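PDB 2PFX: uncharacterized peroxidase-related protein from Silicibacter sp., which is of unknown function but, as a helical member of the AhpD-like carboxymuconolactone decarboxylase family, probably acts as a peroxidase-related oxidoreductase. Local coordinates for residues 9-14 against 176-181. Sequence-based numbering, arbitrary orientation. Where two conformers were deposited one is given.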
# COMPACT_ATOMS: atom_id res chain seq x y z
N THR A 9 27.61 -8.53 9.95
CA THR A 9 26.38 -7.82 10.25
C THR A 9 26.67 -6.68 11.24
O THR A 9 27.81 -6.54 11.68
CB THR A 9 25.28 -8.70 10.86
OG1 THR A 9 25.62 -9.05 12.21
CG2 THR A 9 25.19 -10.04 10.12
N ALA A 10 25.64 -5.92 11.57
CA ALA A 10 25.78 -4.90 12.60
C ALA A 10 25.60 -5.47 14.01
O ALA A 10 25.66 -4.72 15.00
CB ALA A 10 24.78 -3.76 12.39
N LEU A 11 25.37 -6.77 14.14
CA LEU A 11 25.23 -7.40 15.44
C LEU A 11 26.55 -7.84 16.03
O LEU A 11 27.43 -8.33 15.34
CB LEU A 11 24.30 -8.63 15.34
CG LEU A 11 22.85 -8.30 14.96
CD1 LEU A 11 22.01 -9.55 15.07
CD2 LEU A 11 22.23 -7.19 15.80
N ASP A 12 26.71 -7.68 17.34
CA ASP A 12 27.93 -8.22 17.96
C ASP A 12 27.66 -9.69 18.22
O ASP A 12 27.10 -10.09 19.23
CB ASP A 12 28.25 -7.41 19.20
CG ASP A 12 29.33 -8.02 20.07
OD1 ASP A 12 30.33 -8.55 19.54
OD2 ASP A 12 29.18 -7.97 21.31
N LEU A 13 28.03 -10.52 17.25
CA LEU A 13 27.80 -11.95 17.35
C LEU A 13 29.10 -12.65 16.94
O LEU A 13 29.11 -13.18 15.82
CB LEU A 13 26.59 -12.42 16.54
CG LEU A 13 25.32 -12.74 17.33
CD1 LEU A 13 24.17 -13.10 16.41
CD2 LEU A 13 25.53 -13.88 18.32
N PRO A 14 30.10 -12.64 17.81
CA PRO A 14 31.40 -13.24 17.49
C PRO A 14 31.33 -14.72 17.12
O PRO A 14 30.44 -15.39 17.64
CB PRO A 14 32.19 -13.09 18.80
CG PRO A 14 31.17 -12.87 19.86
CD PRO A 14 30.11 -12.06 19.17
N SER A 176 18.46 -7.93 5.91
CA SER A 176 18.15 -6.50 6.06
C SER A 176 17.98 -6.16 7.53
O SER A 176 18.41 -5.11 7.99
CB SER A 176 16.92 -6.12 5.24
OG SER A 176 17.21 -6.14 3.86
N ALA A 177 17.36 -7.03 8.31
CA ALA A 177 17.15 -6.66 9.71
C ALA A 177 18.45 -6.59 10.49
O ALA A 177 18.52 -5.88 11.51
CB ALA A 177 16.21 -7.67 10.38
N THR A 178 19.47 -7.32 10.06
CA THR A 178 20.72 -7.32 10.82
C THR A 178 21.82 -6.45 10.21
O THR A 178 22.95 -6.42 10.71
CB THR A 178 21.25 -8.76 10.99
OG1 THR A 178 21.59 -9.33 9.72
CG2 THR A 178 20.17 -9.62 11.64
N ALA A 179 21.49 -5.76 9.13
CA ALA A 179 22.42 -4.96 8.36
C ALA A 179 23.58 -5.82 7.89
O ALA A 179 24.75 -5.45 7.99
CB ALA A 179 22.89 -3.77 9.17
N MSE A 180 23.24 -6.98 7.35
CA MSE A 180 24.22 -7.91 6.79
C MSE A 180 24.85 -7.33 5.54
O MSE A 180 24.18 -6.87 4.61
CB MSE A 180 23.57 -9.25 6.46
CG MSE A 180 24.57 -10.34 6.14
SE MSE A 180 23.65 -11.95 5.68
CE MSE A 180 23.07 -12.37 7.46
N MSE A 181 26.19 -7.34 5.51
CA MSE A 181 26.86 -6.68 4.40
C MSE A 181 27.43 -7.64 3.38
O MSE A 181 28.13 -8.60 3.74
CB MSE A 181 27.98 -5.81 4.99
CG MSE A 181 27.48 -4.51 5.58
SE MSE A 181 26.57 -3.36 4.34
CE MSE A 181 28.20 -3.02 3.34
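Ala10 and Thr178 join a Schellman motif, which ends helix 155-178, to an ST turn in the N-terminal loop ahead of helix 21-34. The Schellman assignment rests on the positive phi of Ala179 and two bonds back into the last helical turn; the ST turn rests on Thr9 OG1 accepting from Leu11 N at 3.0 Å.

One backbone hydrogen bond spans the two segments. Ala10 N reaches Thr178 O at 2.9 Å. The bond is nearly straight at the hydrogen, with an N-H...O angle of 164°, and the donor stands almost in line with the carbonyl (C=O...N 169°). The Thr178 carbonyl, at the C-terminal end of the helix, thereby gains a donor from a loop more than 160 residues earlier in the chain.

Van der Waals contacts surround this bond. Thr9 CB sits 3.3 Å from Thr178 O. In Thr9, OG1 lies between the backbone N and the carbonyl carbon (chi1 72°), the rotamer in which it receives Leu11 N, while CG2 lies beside the backbone N. That methyl approaches Thr178 OG1 and the CB, CG and CE of selenomethionine Met180, whose chain bends at chi3. Thr178 OG1 is hydrogen-bonded to Val174 O, one turn back in its own helix; Thr9 CG2 only packs against that hydroxyl oxygen, since a methyl offers no hydrogen-bond donor. Ala10 CB and Ala179 CB lie 3.7 Å apart.

Neighbouring elements add to the packing: Ala43 of helix 39-44 touches both Thr9 and Met180. From a second subunit, Arg145 packs on Ala10 and Leu11 and hydrogen-bonds Ala177 O, placing the junction at an interface of the six-chain assembly. At the Leu11 end, the two side chains cross at about a right angle, with Leu11 CD1 3.9 Å from Thr178 CG2.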